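Local atomic coordinates of MIPZ (Caulobacter crescentus, PDB entry 2XJ9), a protein that probably binds and hydrolyses ATP as a dimeric P-loop ATPase, and inhibits cell division to position the division plane, associating with the nucleoid. Residues 44-47 against 52-55; 56-61 against 230-235; 143-148 against 152-157. The protein carries 1 engineered substitution. All coordinates share one frame; numbering follows the deposited sequence.

Contact 1: 44-47 against 52-55; sequences RQRT and FENR. With AGS (phosphothiophosphoric acid-adenylate ester), chain D.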
ATOM      1  N   ARG A  44      -5.092  10.457  -7.916  1.00 44.61           N
ATOM      2  CA  ARG A  44      -3.766  11.072  -7.750  1.00 36.18           C
ATOM      3  C   ARG A  44      -2.608  10.159  -8.199  1.00 36.72           C
ATOM      4  O   ARG A  44      -1.830  10.533  -9.091  1.00 37.00           O
ATOM      5  CB  ARG A  44      -3.552  11.573  -6.316  1.00 35.81           C
ATOM      6  CG  ARG A  44      -4.772  12.223  -5.724  1.00 36.24           C
ATOM      7  CD  ARG A  44      -4.511  13.561  -5.068  1.00 46.19           C
ATOM      8  NE  ARG A  44      -3.266  13.639  -4.373  1.00 47.15           N
ATOM      9  CZ  ARG A  44      -2.390  14.634  -4.276  1.00 45.63           C
ATOM     10  NH1 ARG A  44      -2.513  15.813  -4.865  1.00 51.17           N
ATOM     11  NH2 ARG A  44      -1.320  14.383  -3.542  1.00 49.98           N
ATOM     12  N   GLN A  45      -2.488   8.977  -7.592  1.00 36.01           N
ATOM     13  CA  GLN A  45      -1.371   8.082  -7.915  1.00 32.41           C
ATOM     14  C   GLN A  45      -1.376   7.662  -9.368  1.00 37.38           C
ATOM     15  O   GLN A  45      -0.365   7.807 -10.052  1.00 41.62           O
ATOM     16  CB  GLN A  45      -1.396   6.826  -7.076  1.00 33.57           C
ATOM     17  CG  GLN A  45      -1.234   7.033  -5.616  1.00 44.98           C
ATOM     18  CD  GLN A  45      -0.831   5.753  -4.942  1.00 46.05           C
ATOM     19  OE1 GLN A  45      -1.084   5.562  -3.751  1.00 56.14           O
ATOM     20  NE2 GLN A  45      -0.203   4.857  -5.705  1.00 28.57           N
ATOM     21  N   ARG A  46      -2.506   7.107  -9.810  1.00 31.51           N
ATOM     22  CA  ARG A  46      -2.719   6.794 -11.203  1.00 31.03           C
ATOM     23  C   ARG A  46      -1.666   5.842 -11.719  1.00 34.22           C
ATOM     24  O   ARG A  46      -1.139   6.038 -12.821  1.00 28.98           O
ATOM     25  CB  ARG A  46      -2.699   8.072 -12.020  1.00 25.25           C
ATOM     26  CG  ARG A  46      -3.886   8.940 -11.759  1.00 35.55           C
ATOM     27  CD  ARG A  46      -3.695  10.311 -12.355  1.00 46.59           C
ATOM     28  NE  ARG A  46      -3.128  10.272 -13.705  1.00 54.87           N
ATOM     29  CZ  ARG A  46      -3.791   9.860 -14.785  1.00 54.86           C
ATOM     30  NH1 ARG A  46      -5.044   9.422 -14.673  1.00 40.65           N
ATOM     31  NH2 ARG A  46      -3.192   9.871 -15.972  1.00 41.28           N
ATOM     32  N   THR A  47      -1.372   4.807 -10.933  1.00 31.39           N
ATOM     33  CA  THR A  47      -0.327   3.836 -11.296  1.00 32.33           C
ATOM     34  C   THR A  47      -0.569   3.098 -12.637  1.00 35.61           C
ATOM     35  O   THR A  47       0.337   2.999 -13.477  1.00 30.96           O
ATOM     36  CB  THR A  47      -0.100   2.794 -10.177  1.00 29.86           C
ATOM     37  OG1 THR A  47      -0.003   3.441  -8.897  1.00 31.25           O
ATOM     38  CG2 THR A  47       1.151   1.971 -10.451  1.00 20.57           C
ATOM     39  N   PHE A  52       0.766   2.947 -18.574  1.00 36.80           N
ATOM     40  CA  PHE A  52       0.478   2.978 -20.005  1.00 32.80           C
ATOM     41  C   PHE A  52       0.888   4.272 -20.702  1.00 34.45           C
ATOM     42  O   PHE A  52       1.184   4.267 -21.896  1.00 40.36           O
ATOM     43  CB  PHE A  52      -0.978   2.600 -20.275  1.00 26.25           C
ATOM     44  CG  PHE A  52      -1.280   1.169 -19.965  1.00 23.18           C
ATOM     45  CD1 PHE A  52      -2.023   0.823 -18.858  1.00 25.23           C
ATOM     46  CD2 PHE A  52      -0.777   0.159 -20.766  1.00 23.85           C
ATOM     47  CE1 PHE A  52      -2.283  -0.497 -18.571  1.00 25.49           C
ATOM     48  CE2 PHE A  52      -1.026  -1.158 -20.488  1.00 21.50           C
ATOM     49  CZ  PHE A  52      -1.780  -1.492 -19.389  1.00 26.23           C
ATOM     50  N   GLU A  53       0.930   5.380 -19.973  1.00 29.13           N
ATOM     51  CA  GLU A  53       1.624   6.550 -20.511  1.00 38.00           C
ATOM     52  C   GLU A  53       3.109   6.264 -20.792  1.00 40.12           C
ATOM     53  O   GLU A  53       3.661   6.784 -21.757  1.00 44.08           O
ATOM     54  CB  GLU A  53       1.492   7.751 -19.588  1.00 32.15           C
ATOM     55  CG  GLU A  53       0.073   8.183 -19.379  1.00 44.22           C
ATOM     56  CD  GLU A  53      -0.057   9.276 -18.344  1.00 63.87           C
ATOM     57  OE1 GLU A  53       0.980   9.601 -17.690  1.00 58.59           O
ATOM     58  OE2 GLU A  53      -1.199   9.794 -18.196  1.00 55.52           O
ATOM     59  N   ASN A  54       3.745   5.440 -19.955  1.00 31.41           N
ATOM     60  CA  ASN A  54       5.133   5.069 -20.169  1.00 39.11           C
ATOM     61  C   ASN A  54       5.271   4.108 -21.339  1.00 41.27           C
ATOM     62  O   ASN A  54       6.285   4.115 -22.032  1.00 45.09           O
ATOM     63  CB  ASN A  54       5.744   4.439 -18.906  1.00 48.96           C
ATOM     64  CG  ASN A  54       5.749   5.384 -17.708  1.00 41.86           C
ATOM     65  OD1 ASN A  54       5.869   6.598 -17.858  1.00 36.74           O
ATOM     66  ND2 ASN A  54       5.617   4.819 -16.510  1.00 35.75           N
ATOM     67  N   ARG A  55       4.253   3.275 -21.552  1.00 36.51           N
ATOM     68  CA  ARG A  55       4.274   2.304 -22.640  1.00 33.25           C
ATOM     69  C   ARG A  55       4.176   3.048 -23.947  1.00 41.01           C
ATOM     70  O   ARG A  55       4.987   2.863 -24.859  1.00 42.86           O
ATOM     71  CB  ARG A  55       3.093   1.359 -22.517  1.00 37.91           C
ATOM     72  CG  ARG A  55       3.098   0.172 -23.476  1.00 36.37           C
ATOM     73  CD  ARG A  55       1.994  -0.785 -23.064  1.00 29.89           C
ATOM     74  NE  ARG A  55       1.932  -1.995 -23.860  1.00 33.15           N
ATOM     75  CZ  ARG A  55       2.437  -3.165 -23.494  1.00 33.97           C
ATOM     76  NH1 ARG A  55       3.059  -3.289 -22.349  1.00 39.40           N
ATOM     77  NH2 ARG A  55       2.328  -4.222 -24.282  1.00 43.41           N
TER
HETATM   78  PG  AGS D1272      -1.966   1.284  -3.564  1.00 39.18           P
HETATM   79  S1G AGS D1272      -2.840   1.330  -2.310  1.00 21.85           S
HETATM   80  O2G AGS D1272      -0.799   2.248  -3.578  1.00 23.85           O
HETATM   81  O3G AGS D1272      -2.694   1.324  -4.890  1.00 32.58           O
HETATM   82  PB  AGS D1272      -1.429  -1.279  -4.744  1.00 20.83           P
HETATM   83  O1B AGS D1272      -2.419  -2.289  -4.206  1.00 20.98           O
HETATM   84  O2B AGS D1272      -1.577  -0.552  -6.057  1.00 20.27           O
HETATM   85  O3B AGS D1272      -1.275  -0.182  -3.564  1.00 27.16           O
HETATM   86  PA  AGS D1272       1.042  -2.098  -5.895  1.00 21.73           P
HETATM   87  O1A AGS D1272       0.478  -2.875  -7.066  1.00 25.24           O
HETATM   88  O2A AGS D1272       1.613  -0.747  -6.123  1.00 16.91           O
HETATM   89  O3A AGS D1272      -0.018  -2.025  -4.715  1.00 22.25           O
HETATM   90  O5' AGS D1272       2.133  -3.000  -5.148  1.00 24.87           O
HETATM   91  C5' AGS D1272       2.782  -2.499  -3.992  1.00 23.47           C
HETATM   92  C4' AGS D1272       4.306  -2.509  -4.191  1.00 24.45           C
HETATM   93  O4' AGS D1272       4.652  -3.858  -4.357  1.00 28.71           O
HETATM   94  C3' AGS D1272       4.811  -1.834  -5.454  1.00 21.46           C
HETATM   95  O3' AGS D1272       6.105  -1.313  -5.204  1.00 22.40           O
HETATM   96  C2' AGS D1272       4.983  -2.916  -6.497  1.00 23.15           C
HETATM   97  O2' AGS D1272       6.046  -2.535  -7.382  1.00 22.36           O
HETATM   98  C1' AGS D1272       5.296  -4.101  -5.607  1.00 24.68           C
HETATM   99  N9  AGS D1272       4.769  -5.448  -5.924  1.00 30.78           N
HETATM  100  C8  AGS D1272       3.474  -5.836  -5.870  1.00 34.78           C
HETATM  101  N7  AGS D1272       3.341  -7.161  -6.163  1.00 36.68           N
HETATM  102  C5  AGS D1272       4.586  -7.624  -6.380  1.00 28.44           C
HETATM  103  C6  AGS D1272       5.165  -8.914  -6.723  1.00 26.56           C
HETATM  104  N6  AGS D1272       4.360  -9.981  -6.895  1.00 33.91           N
HETATM  105  N1  AGS D1272       6.507  -8.974  -6.849  1.00 28.28           N
HETATM  106  C2  AGS D1272       7.317  -7.916  -6.688  1.00 23.59           C
HETATM  107  N3  AGS D1272       6.862  -6.705  -6.377  1.00 22.28           N
HETATM  108  C4  AGS D1272       5.529  -6.509  -6.210  1.00 29.75           C

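Contact 2: 56-61 against 230-235; sequences RAWLDN and FGLTIA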
ATOM      1  N   ARG A  56       3.148   3.881 -24.020  1.00 42.29           N
ATOM      2  CA  ARG A  56       2.949   4.838 -25.091  1.00 35.64           C
ATOM      3  C   ARG A  56       4.259   5.541 -25.449  1.00 39.79           C
ATOM      4  O   ARG A  56       4.765   5.386 -26.549  1.00 39.08           O
ATOM      5  CB  ARG A  56       1.883   5.852 -24.638  1.00 43.67           C
ATOM      6  CG  ARG A  56       1.446   6.897 -25.666  1.00 50.70           C
ATOM      7  CD  ARG A  56       0.911   6.281 -26.964  1.00 46.08           C
ATOM      8  NE  ARG A  56       1.957   5.556 -27.677  1.00 57.87           N
ATOM      9  CZ  ARG A  56       1.850   5.115 -28.925  1.00 58.89           C
ATOM     10  NH1 ARG A  56       2.855   4.448 -29.495  1.00 38.45           N
ATOM     11  NH2 ARG A  56       0.732   5.341 -29.602  1.00 79.38           N
ATOM     12  N   ALA A  57       4.819   6.292 -24.503  1.00 50.01           N
ATOM     13  CA  ALA A  57       6.050   7.048 -24.738  1.00 41.76           C
ATOM     14  C   ALA A  57       7.236   6.190 -25.136  1.00 39.74           C
ATOM     15  O   ALA A  57       8.077   6.635 -25.908  1.00 41.29           O
ATOM     16  CB  ALA A  57       6.398   7.881 -23.536  1.00 49.22           C
ATOM     17  N   TRP A  58       7.303   4.968 -24.612  1.00 40.71           N
ATOM     18  CA  TRP A  58       8.419   4.068 -24.899  1.00 41.38           C
ATOM     19  C   TRP A  58       8.334   3.400 -26.286  1.00 52.93           C
ATOM     20  O   TRP A  58       9.257   3.525 -27.101  1.00 52.92           O
ATOM     21  CB  TRP A  58       8.551   3.007 -23.809  1.00 38.41           C
ATOM     22  CG  TRP A  58       9.770   2.148 -23.981  1.00 44.58           C
ATOM     23  CD1 TRP A  58      11.005   2.374 -23.460  1.00 45.30           C
ATOM     24  CD2 TRP A  58       9.870   0.934 -24.735  1.00 48.65           C
ATOM     25  NE1 TRP A  58      11.869   1.378 -23.832  1.00 39.81           N
ATOM     26  CE2 TRP A  58      11.201   0.483 -24.620  1.00 46.72           C
ATOM     27  CE3 TRP A  58       8.969   0.185 -25.493  1.00 51.52           C
ATOM     28  CZ2 TRP A  58      11.650  -0.684 -25.230  1.00 49.10           C
ATOM     29  CZ3 TRP A  58       9.417  -0.977 -26.102  1.00 54.89           C
ATOM     30  CH2 TRP A  58      10.747  -1.402 -25.962  1.00 45.61           C
ATOM     31  N   LEU A  59       7.237   2.687 -26.551  1.00 51.16           N
ATOM     32  CA  LEU A  59       6.995   2.094 -27.870  1.00 52.36           C
ATOM     33  C   LEU A  59       7.193   3.117 -28.977  1.00 54.26           C
ATOM     34  O   LEU A  59       7.811   2.842 -30.007  1.00 56.07           O
ATOM     35  CB  LEU A  59       5.570   1.555 -27.971  1.00 45.05           C
ATOM     36  CG  LEU A  59       5.246   0.271 -27.216  1.00 44.53           C
ATOM     37  CD1 LEU A  59       3.757   0.021 -27.199  1.00 41.61           C
ATOM     38  CD2 LEU A  59       5.970  -0.889 -27.843  1.00 45.43           C
ATOM     39  N   ASP A  60       6.633   4.296 -28.771  1.00 44.61           N
ATOM     40  CA  ASP A  60       6.857   5.407 -29.671  1.00 54.06           C
ATOM     41  C   ASP A  60       8.357   5.626 -29.941  1.00 62.74           C
ATOM     42  O   ASP A  60       8.817   5.471 -31.068  1.00 63.18           O
ATOM     43  CB  ASP A  60       6.209   6.659 -29.091  1.00 59.69           C
ATOM     44  CG  ASP A  60       6.446   7.886 -29.937  1.00 68.35           C
ATOM     45  OD1 ASP A  60       7.598   8.078 -30.387  1.00 69.31           O
ATOM     46  OD2 ASP A  60       5.483   8.660 -30.138  1.00 74.27           O
ATOM     47  N   ASN A  61       9.121   5.975 -28.909  1.00 61.08           N
ATOM     48  CA  ASN A  61      10.550   6.205 -29.077  1.00 55.95           C
ATOM     49  C   ASN A  61      11.320   5.076 -29.770  1.00 60.29           C
ATOM     50  O   ASN A  61      12.123   5.351 -30.668  1.00 58.54           O
ATOM     51  CB  ASN A  61      11.210   6.529 -27.746  1.00 55.18           C
ATOM     52  CG  ASN A  61      12.665   6.879 -27.904  1.00 57.84           C
ATOM     53  OD1 ASN A  61      13.553   6.084 -27.582  1.00 54.76           O
ATOM     54  ND2 ASN A  61      12.926   8.076 -28.425  1.00 58.60           N
ATOM     55  N   PHE A 230       9.176   1.563 -18.206  1.00 40.08           N
ATOM     56  CA  PHE A 230       9.059   1.423 -19.654  1.00 42.16           C
ATOM     57  C   PHE A 230       7.628   1.135 -20.058  1.00 45.04           C
ATOM     58  O   PHE A 230       7.272   1.228 -21.227  1.00 38.84           O
ATOM     59  CB  PHE A 230       9.916   0.273 -20.144  1.00 43.65           C
ATOM     60  CG  PHE A 230      11.333   0.334 -19.675  1.00 48.00           C
ATOM     61  CD1 PHE A 230      11.862  -0.684 -18.906  1.00 46.73           C
ATOM     62  CD2 PHE A 230      12.135   1.411 -19.999  1.00 50.61           C
ATOM     63  CE1 PHE A 230      13.161  -0.630 -18.482  1.00 48.59           C
ATOM     64  CE2 PHE A 230      13.436   1.464 -19.572  1.00 45.25           C
ATOM     65  CZ  PHE A 230      13.947   0.444 -18.817  1.00 40.01           C
ATOM     66  N   GLY A 231       6.810   0.782 -19.078  1.00 44.09           N
ATOM     67  CA  GLY A 231       5.457   0.370 -19.357  1.00 38.04           C
ATOM     68  C   GLY A 231       5.499  -0.917 -20.141  1.00 34.32           C
ATOM     69  O   GLY A 231       4.913  -0.999 -21.183  1.00 34.00           O
ATOM     70  N   LEU A 232       6.221  -1.908 -19.637  1.00 37.19           N
ATOM     71  CA  LEU A 232       6.261  -3.229 -20.235  1.00 33.50           C
ATOM     72  C   LEU A 232       6.039  -4.280 -19.140  1.00 42.90           C
ATOM     73  O   LEU A 232       6.108  -3.966 -17.947  1.00 40.56           O
ATOM     74  CB  LEU A 232       7.616  -3.466 -20.896  1.00 42.17           C
ATOM     75  CG  LEU A 232       8.235  -2.490 -21.909  1.00 50.76           C
ATOM     76  CD1 LEU A 232       9.685  -2.879 -22.215  1.00 40.19           C
ATOM     77  CD2 LEU A 232       7.434  -2.442 -23.185  1.00 45.85           C
ATOM     78  N   THR A 233       5.780  -5.525 -19.543  1.00 41.81           N
ATOM     79  CA  THR A 233       5.664  -6.638 -18.594  1.00 38.93           C
ATOM     80  C   THR A 233       6.361  -7.880 -19.161  1.00 41.50           C
ATOM     81  O   THR A 233       6.895  -7.827 -20.268  1.00 41.25           O
ATOM     82  CB  THR A 233       4.189  -6.965 -18.296  1.00 39.93           C
ATOM     83  OG1 THR A 233       3.650  -7.736 -19.368  1.00 42.72           O
ATOM     84  CG2 THR A 233       3.377  -5.699 -18.155  1.00 32.08           C
ATOM     85  N   ILE A 234       6.370  -8.988 -18.417  1.00 38.55           N
ATOM     86  CA  ILE A 234       6.980 -10.227 -18.924  1.00 47.32           C
ATOM     87  C   ILE A 234       6.349 -10.660 -20.245  1.00 52.60           C
ATOM     88  O   ILE A 234       7.016 -11.222 -21.119  1.00 51.44           O
ATOM     89  CB  ILE A 234       6.848 -11.434 -17.952  1.00 40.16           C
ATOM     90  CG1 ILE A 234       6.108 -11.049 -16.686  1.00 43.23           C
ATOM     91  CG2 ILE A 234       8.193 -12.031 -17.646  1.00 44.08           C
ATOM     92  CD1 ILE A 234       4.628 -10.992 -16.877  1.00 49.04           C
ATOM     93  N   ALA A 235       5.050 -10.422 -20.367  1.00 46.61           N
ATOM     94  CA  ALA A 235       4.313 -10.823 -21.543  1.00 42.13           C
ATOM     95  C   ALA A 235       4.831 -10.125 -22.802  1.00 46.20           C
ATOM     96  O   ALA A 235       4.454 -10.488 -23.907  1.00 60.17           O
ATOM     97  CB  ALA A 235       2.845 -10.536 -21.340  1.00 44.10           C
TER

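Contact 3: 143-148 against 152-157; sequences LGTVDP and ELTKPS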
ATOM      1  N   LEU A 143      -9.979  -7.706   5.679  1.00 32.45           N
ATOM      2  CA  LEU A 143     -10.976  -8.708   5.296  1.00 35.13           C
ATOM      3  C   LEU A 143     -11.787  -9.244   6.492  1.00 33.87           C
ATOM      4  O   LEU A 143     -13.004  -9.320   6.420  1.00 41.81           O
ATOM      5  CB  LEU A 143     -10.332  -9.831   4.476  1.00 34.53           C
ATOM      6  CG  LEU A 143      -9.570  -9.307   3.249  1.00 34.01           C
ATOM      7  CD1 LEU A 143      -8.724 -10.364   2.609  1.00 24.80           C
ATOM      8  CD2 LEU A 143     -10.533  -8.716   2.230  1.00 37.32           C
ATOM      9  N   GLY A 144     -11.128  -9.573   7.595  1.00 28.87           N
ATOM     10  CA  GLY A 144     -11.807 -10.150   8.736  1.00 33.87           C
ATOM     11  C   GLY A 144     -11.091  -9.912  10.051  1.00 43.40           C
ATOM     12  O   GLY A 144      -9.860  -9.856  10.110  1.00 50.37           O
ATOM     13  N   THR A 145     -11.867  -9.770  11.117  1.00 39.68           N
ATOM     14  CA  THR A 145     -11.320  -9.503  12.427  1.00 36.40           C
ATOM     15  C   THR A 145     -11.026 -10.778  13.201  1.00 55.98           C
ATOM     16  O   THR A 145     -11.914 -11.607  13.418  1.00 60.10           O
ATOM     17  CB  THR A 145     -12.256  -8.629  13.232  1.00 45.79           C
ATOM     18  OG1 THR A 145     -11.898  -7.255  13.015  1.00 48.20           O
ATOM     19  CG2 THR A 145     -12.152  -8.981  14.725  1.00 47.01           C
ATOM     20  N   VAL A 146      -9.763 -10.920  13.611  1.00 64.46           N
ATOM     21  CA  VAL A 146      -9.298 -12.055  14.410  1.00 61.32           C
ATOM     22  C   VAL A 146      -9.098 -11.663  15.889  1.00 68.83           C
ATOM     23  O   VAL A 146      -8.683 -10.533  16.204  1.00 64.46           O
ATOM     24  CB  VAL A 146      -7.978 -12.620  13.841  1.00 53.24           C
ATOM     25  CG1 VAL A 146      -7.521 -13.822  14.638  1.00 52.55           C
ATOM     26  CG2 VAL A 146      -8.159 -12.983  12.384  1.00 54.99           C
ATOM     27  N   ASP A 147      -9.403 -12.608  16.781  1.00 65.90           N
ATOM     28  CA  ASP A 147      -9.221 -12.451  18.229  1.00 64.10           C
ATOM     29  C   ASP A 147      -7.731 -12.594  18.697  1.00 66.38           C
ATOM     30  O   ASP A 147      -7.028 -13.515  18.258  1.00 60.76           O
ATOM     31  CB  ASP A 147     -10.092 -13.504  18.908  1.00 59.68           C
ATOM     32  CG  ASP A 147     -10.585 -13.074  20.255  1.00 64.79           C
ATOM     33  OD1 ASP A 147     -11.734 -12.580  20.320  1.00 74.04           O
ATOM     34  OD2 ASP A 147      -9.836 -13.252  21.241  1.00 55.77           O
ATOM     35  N   PRO A 148      -7.253 -11.707  19.608  1.00 67.44           N
ATOM     36  CA  PRO A 148      -5.831 -11.730  20.018  1.00 66.98           C
ATOM     37  C   PRO A 148      -5.391 -13.051  20.664  1.00 61.53           C
ATOM     38  O   PRO A 148      -6.000 -13.494  21.645  1.00 56.20           O
ATOM     39  CB  PRO A 148      -5.730 -10.592  21.048  1.00 60.80           C
ATOM     40  CG  PRO A 148      -6.966  -9.756  20.850  1.00 58.09           C
ATOM     41  CD  PRO A 148      -8.025 -10.698  20.360  1.00 58.72           C
ATOM     42  N   GLU A 152      -9.254 -17.096  17.895  1.00 86.56           N
ATOM     43  CA  GLU A 152      -9.339 -16.790  16.455  1.00 73.25           C
ATOM     44  C   GLU A 152     -10.669 -16.155  15.939  1.00 82.12           C
ATOM     45  O   GLU A 152     -11.424 -15.571  16.720  1.00 76.97           O
ATOM     46  CB  GLU A 152      -8.943 -18.019  15.632  1.00 83.60           C
ATOM     47  CG  GLU A 152      -7.525 -18.537  15.923  1.00 95.00           C
ATOM     48  CD  GLU A 152      -7.512 -19.844  16.729  1.00110.23           C
ATOM     49  OE1 GLU A 152      -8.609 -20.409  16.960  1.00 98.93           O
ATOM     50  OE2 GLU A 152      -6.408 -20.306  17.126  1.00 98.49           O
ATOM     51  N   LEU A 153     -10.935 -16.298  14.630  1.00 91.20           N
ATOM     52  CA  LEU A 153     -11.872 -15.446  13.833  1.00 80.39           C
ATOM     53  C   LEU A 153     -13.315 -15.200  14.307  1.00 80.61           C
ATOM     54  O   LEU A 153     -14.096 -16.130  14.526  1.00 77.28           O
ATOM     55  CB  LEU A 153     -11.888 -15.880  12.350  1.00 80.39           C
ATOM     56  CG  LEU A 153     -13.056 -15.488  11.424  1.00 76.34           C
ATOM     57  CD1 LEU A 153     -13.641 -14.114  11.729  1.00 69.26           C
ATOM     58  CD2 LEU A 153     -12.629 -15.571   9.955  1.00 60.94           C
ATOM     59  N   THR A 154     -13.665 -13.918  14.382  1.00 79.72           N
ATOM     60  CA  THR A 154     -14.935 -13.483  14.952  1.00 75.75           C
ATOM     61  C   THR A 154     -15.926 -12.836  13.954  1.00 80.33           C
ATOM     62  O   THR A 154     -17.148 -13.005  14.104  1.00 74.45           O
ATOM     63  CB  THR A 154     -14.697 -12.543  16.175  1.00 64.87           C
ATOM     64  OG1 THR A 154     -15.949 -12.215  16.803  1.00 74.76           O
ATOM     65  CG2 THR A 154     -13.949 -11.255  15.757  1.00 61.33           C
ATOM     66  N   LYS A 155     -15.430 -12.106  12.948  1.00 56.64           N
ATOM     67  CA  LYS A 155     -16.355 -11.363  12.085  1.00 53.28           C
ATOM     68  C   LYS A 155     -15.735 -10.813  10.800  1.00 46.68           C
ATOM     69  O   LYS A 155     -14.547 -10.581  10.725  1.00 54.16           O
ATOM     70  CB  LYS A 155     -16.986 -10.202  12.868  1.00 58.30           C
ATOM     71  CG  LYS A 155     -16.167  -8.925  12.795  1.00 58.66           C
ATOM     72  CD  LYS A 155     -16.583  -7.908  13.835  1.00 53.71           C
ATOM     73  CE  LYS A 155     -15.532  -6.810  13.947  1.00 62.44           C
ATOM     74  NZ  LYS A 155     -15.269  -6.128  12.638  1.00 58.11           N
ATOM     75  N   PRO A 156     -16.562 -10.586   9.780  1.00 52.79           N
ATOM     76  CA  PRO A 156     -16.093  -9.937   8.558  1.00 48.34           C
ATOM     77  C   PRO A 156     -15.639  -8.534   8.896  1.00 46.04           C
ATOM     78  O   PRO A 156     -15.940  -8.062   9.991  1.00 46.51           O
ATOM     79  CB  PRO A 156     -17.358  -9.877   7.694  1.00 36.54           C
ATOM     80  CG  PRO A 156     -18.204 -10.965   8.207  1.00 37.74           C
ATOM     81  CD  PRO A 156     -17.975 -10.983   9.678  1.00 50.19           C
ATOM     82  N   SER A 157     -14.963  -7.873   7.963  1.00 42.33           N
ATOM     83  CA  SER A 157     -14.377  -6.571   8.231  1.00 38.56           C
ATOM     84  C   SER A 157     -14.493  -5.594   7.067  1.00 36.01           C
ATOM     85  O   SER A 157     -14.881  -5.966   5.962  1.00 38.67           O
ATOM     86  CB  SER A 157     -12.910  -6.730   8.627  1.00 38.03           C
ATOM     87  OG  SER A 157     -12.351  -5.472   8.928  1.00 36.63           O
TER

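Contact 1: 44-47 against 52-55
The edge of the Arg46 guanidinium receives the carboxylate of Glu53, whose OE2 lies in the guanidinium plane and forms a salt bridge with Arg46 NH2 at 3.0 Å. The planes of the two flat groups are 48° apart, and one carboxylate oxygen, OE2, makes the contact. The side chains cross at about a right angle: Glu53 reaches out extended beyond CG, whereas Arg46 bends at its third torsion (43°), and this bend carries the guanidinium toward the helix. Arg46 sits at the N-cap position of helix 47-62, and Glu53 lies nearly two turns into it, so the bridge straps the incoming loop to the helix surface. This loop follows strand 36-40 in the P-loop NTPase fold and runs past the nucleotide. Gln45 belongs to the nucleotide pocket and lies by the gamma-thiophosphate of the ATP analogue. Thr47, in the first turn of the helix, shares the magnesium site with Ser19. On the far side of the dimer interface Lys13, Ser136 and Asp139 of the second subunit hydrogen-bond to the same nucleotide, and Glu12 of that subunit forms a salt bridge with Arg44. Arg46 NH1 has a weak hydrogen bond to Asn73 OD1 and a long, weak ion pair with Asp78, so the positive charge is probably shared between Glu53 and this second acidic neighbour.

Contact 2: 56-61 against 230-235
Trp58 docks the second half of helix 47-62 onto Phe230 and Leu232, which belong to the loop between strand 213-215 and helix 249-263 of the P-loop NTPase fold. Entering the segment, Arg56 accepts a hydrogen bond from Asp60 N at its carbonyl, while Ala57, one residue on, packs against Pro148 of the second subunit. The indole of Trp58 follows, with CG anti to the backbone N (chi1 -174°), which swings the ring out over the loop. One face of it is covered by two aliphatic groups: Phe230 CB stands 4.2 Å from the centroid of the five-membered ring, and Leu232 CD1 lies at 4.2 Å from that of the six-membered ring, both as CH-pi contacts. The phenyl ring of Phe230 turns its edge toward the same indole in an offset edge-to-face pair, the planes inclined by 60°. Leu232 CD2 adds a contact with Trp58 CE3 at 3.8 Å. Replacing Trp58 by an alanine would probably open a gap beside Phe230 CB and both methyl groups of Leu232, and would also take away a surface on which Pro148 of the second subunit packs. Leu59 comes next and buttresses the indole from within the helix, its branch also touching Ile64 and Leu66; Leu59 CD2 reaches the ring edge in plane, 3.9 Å from Trp58 CZ3.

Contact 3: 143-148 against 152-157
Leu143 to Asp147 and Glu152 to Ser157 run antiparallel as the two arms of a beta hairpin, with a classic beta bulge where Thr154 and Lys155 both face Thr145. Thr145 holds the bulge through its own backbone: its N donates to Lys155 O at 2.8 Å, and its O accepts from Thr154 N at 3.1 Å, the latter bond nearly straight (172°). Gly144 and Pro156 then form a non-hydrogen-bonded pair, beyond which Ser157 N makes a weak bond to Leu143 O, a carbonyl that also takes the hydroxyl of Ser160.

Among the side chains, Thr145 and Lys155 share one face of the hairpin. The lysine starts with CG between the backbone N and the carbonyl carbon (chi1 89°) and passes obliquely over the threonine, bringing Lys155 CE to 3.8 Å from Thr145 CB; its NZ turns back to a weak bond with Pro156 O. The Thr145 and Thr154 side chains lie side by side, pointing the same way, with their CG2 methyls facing each other. Nearer the turn, Val146 CG1 rests 3.9 Å from Glu152 CA, and Asp147 CB packs on the carbonyl O of Glu152, whose side chain touches Arg202 of helix 194-210. Leu153 CD1 lies 3.5 Å from Thr145 O, while its branch also meets Leu206 and Arg209 of the same helix. Ser157 OG is engaged by Asp141 O. Main-chain hydrogen bonds and aliphatic packing thus hold the two arms together, without an ion pair between them: Asp147 takes part through its CB and Glu152 through its backbone.

How the contacts relate
From the N terminus, contact 1 comes first and closes a loop of only four residues, tying the nucleotide-side loop after strand 36-40 to helix 47-62. Contact 2 opens farther along the same helix and closes a loop of 168 residues, joining that helix to the segment preceding helix 249-263. The two meet where Arg55 NH1 probably hydrogen-bonds to Gly231 O. Contact 3, a hairpin before helix 158-168 that closes a loop of three residues, is nested inside the long loop of contact 2, yet the two centres lie about 42 Å apart on opposite sides of the chain's centre. The dimer reunites them: the hairpin end of the second subunit's contact 3 reaches contact 2 at Phe230.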